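Local coordinates for uncharacterized conserved (Bdellovibrio bacteriovorus, PDB 7O21), which probably acts as an L,D-carboxypeptidase of the YkuD family that edits cell-wall peptidoglycan and so generates the curved cell shape of this predatory bacterium, at residues I133-I138 with D157-L162. Residues are numbered along the deposited sequence; the frame is centred on the assembly and turned at random.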
loop_
_atom_site.group_PDB
_atom_site.type_symbol
_atom_site.label_atom_id
_atom_site.label_comp_id
_atom_site.label_asym_id
_atom_site.label_seq_id
_atom_site.Cartn_x
_atom_site.Cartn_y
_atom_site.Cartn_z
ATOM N N ILE A 133 0.709 6.709 11.687
ATOM C CA ILE A 133 0.553 6.056 12.983
ATOM C C ILE A 133 1.485 4.860 13.012
ATOM O O ILE A 133 1.382 3.967 12.159
ATOM C CB ILE A 133 -0.892 5.596 13.229
ATOM C CG1 ILE A 133 -1.857 6.778 13.148
ATOM C CG2 ILE A 133 -1.016 4.900 14.575
ATOM C CD1 ILE A 133 -3.282 6.408 13.495
ATOM N N TRP A 134 2.360 4.824 14.019
ATOM C CA TRP A 134 3.213 3.688 14.317
ATOM C C TRP A 134 2.967 3.267 15.757
ATOM O O TRP A 134 2.514 4.061 16.590
ATOM C CB TRP A 134 4.699 4.074 14.241
ATOM C CG TRP A 134 5.270 4.332 12.872
ATOM C CD1 TRP A 134 4.611 4.321 11.681
ATOM C CD2 TRP A 134 6.638 4.626 12.577
ATOM N NE1 TRP A 134 5.488 4.606 10.653
ATOM C CE2 TRP A 134 6.741 4.791 11.181
ATOM C CE3 TRP A 134 7.789 4.772 13.362
ATOM C CZ2 TRP A 134 7.953 5.081 10.548
ATOM C CZ3 TRP A 134 8.987 5.067 12.738
ATOM C CH2 TRP A 134 9.064 5.211 11.343
ATOM N N LEU A 135 3.316 2.017 16.053
ATOM C CA LEU A 135 3.477 1.537 17.422
ATOM C C LEU A 135 4.978 1.483 17.692
ATOM O O LEU A 135 5.712 0.819 16.954
ATOM C CB LEU A 135 2.872 0.139 17.552
ATOM C CG LEU A 135 3.287 -0.669 18.786
ATOM C CD1 LEU A 135 2.715 -0.115 20.110
ATOM C CD2 LEU A 135 2.854 -2.111 18.584
ATOM N N HIS A 136 5.454 2.232 18.684
ATOM C CA HIS A 136 6.898 2.282 18.883
ATOM C C HIS A 136 7.226 2.516 20.347
ATOM O O HIS A 136 6.343 2.592 21.197
ATOM C CB HIS A 136 7.571 3.314 17.963
ATOM C CG HIS A 136 7.189 4.735 18.236
ATOM N ND1 HIS A 136 7.699 5.457 19.300
ATOM C CD2 HIS A 136 6.384 5.588 17.556
ATOM C CE1 HIS A 136 7.210 6.685 19.267
ATOM N NE2 HIS A 136 6.408 6.789 18.218
ATOM N N ALA A 137 8.520 2.591 20.644
ATOM C CA ALA A 137 8.976 2.825 22.002
ATOM C C ALA A 137 9.641 4.200 22.087
ATOM O O ALA A 137 9.426 5.065 21.221
ATOM C CB ALA A 137 9.871 1.669 22.449
ATOM N N ILE A 138 10.386 4.408 23.134
ATOM C CA ILE A 138 10.983 5.735 23.398
ATOM C C ILE A 138 12.024 5.542 24.493
ATOM O O ILE A 138 11.983 4.577 25.152
ATOM C CB ILE A 138 9.857 6.723 23.768
ATOM C CG1 ILE A 138 10.165 8.147 23.289
ATOM C CG2 ILE A 138 9.465 6.615 25.236
ATOM C CD1 ILE A 138 8.987 8.959 22.918
ATOM N N ASP A 157 11.038 -2.304 27.058
ATOM C CA ASP A 157 10.842 -3.710 27.478
ATOM C C ASP A 157 9.533 -4.229 26.879
ATOM O O ASP A 157 9.504 -5.335 26.463
ATOM C CB ASP A 157 10.953 -3.865 28.999
ATOM C CG ASP A 157 9.851 -3.224 29.826
ATOM O OD1 ASP A 157 9.360 -2.216 29.437
ATOM O OD2 ASP A 157 9.558 -3.749 30.875
ATOM N N VAL A 158 8.534 -3.371 26.831
ATOM C CA VAL A 158 7.235 -3.786 26.318
ATOM C C VAL A 158 7.294 -4.031 24.819
ATOM O O VAL A 158 6.755 -5.030 24.331
ATOM C CB VAL A 158 6.183 -2.735 26.685
ATOM C CG1 VAL A 158 4.866 -3.035 25.975
ATOM C CG2 VAL A 158 5.974 -2.704 28.195
ATOM N N ILE A 159 7.944 -3.139 24.061
ATOM C CA ILE A 159 7.910 -3.311 22.607
ATOM C C ILE A 159 8.618 -4.597 22.211
ATOM O O ILE A 159 8.225 -5.262 21.239
ATOM C CB ILE A 159 8.435 -2.072 21.842
ATOM C CG1 ILE A 159 7.972 -2.106 20.379
ATOM C CG2 ILE A 159 9.966 -2.007 21.893
ATOM C CD1 ILE A 159 6.508 -1.750 20.170
ATOM N N LYS A 160 9.651 -4.983 22.974
ATOM C CA LYS A 160 10.347 -6.234 22.696
ATOM C C LYS A 160 9.470 -7.448 22.998
ATOM O O LYS A 160 9.538 -8.454 22.286
ATOM C CB LYS A 160 11.662 -6.287 23.472
ATOM C CG LYS A 160 12.645 -5.216 23.052
ATOM C CD LYS A 160 13.874 -5.165 23.952
ATOM C CE LYS A 160 14.744 -3.979 23.573
ATOM N NZ LYS A 160 15.847 -3.732 24.552
ATOM N N LYS A 161 8.653 -7.384 24.053
ATOM C CA LYS A 161 7.698 -8.461 24.298
ATOM C C LYS A 161 6.650 -8.528 23.193
ATOM O O LYS A 161 6.292 -9.620 22.730
ATOM C CB LYS A 161 7.014 -8.255 25.647
ATOM C CG LYS A 161 7.930 -8.339 26.867
ATOM C CD LYS A 161 7.173 -7.961 28.142
ATOM C CE LYS A 161 8.065 -8.033 29.372
ATOM N NZ LYS A 161 7.384 -7.467 30.577
ATOM N N LEU A 162 6.134 -7.376 22.762
ATOM C CA LEU A 162 5.070 -7.387 21.761
ATOM C C LEU A 162 5.555 -7.942 20.432
ATOM O O LEU A 162 4.764 -8.515 19.671
ATOM C CB LEU A 162 4.517 -5.981 21.568
ATOM C CG LEU A 162 3.786 -5.394 22.775
ATOM C CD1 LEU A 162 3.374 -3.955 22.484
ATOM C CD2 LEU A 162 2.565 -6.241 23.117
#
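His136 meets Ile159 with its backbone, CA lying 4.3 Å from Ile159 CD1, while its imidazole projects from the other side of the strand. There the ring packs edge-to-face with Tyr109 and also touches Cys151, the predicted nucleophile to its own predicted proton donor/acceptor. In the ring plane, ND1 donates a 2.6 Å hydrogen bond to Ala137 O, landing on a carbonyl lone pair at an N-H...O angle of 161°, which helps to set the rotation of the ring. The contact with the helix is wholly apolar. Ile159 reaches the strand with both branches: CG1 stands anti to the backbone N (chi1 -162°), and from it chi2 turns CD1 onto Leu135, 3.7 Å from its CG and close to both of its methyls, while CG2 rests 3.7 Å from Ala137 CB. The two longer side chains run past each other in opposing senses. A looser touch, Leu135 CD2 to Leu162 CD1 at 4.3 Å, brings in the next helical turn. Residues 157-162 therefore pack on the side of the strand away from the predicted catalytic imidazole. In the L,D-transpeptidase domain, strand 134-136 runs between strands 113-116 and 152-153, bonded through its backbone to Phe114, Val152 and Val154; the axis of helix segment 157-162 makes 116° with it, with Ile159 also on Phe114 and Leu162 on Tyr69 of strand 62-73.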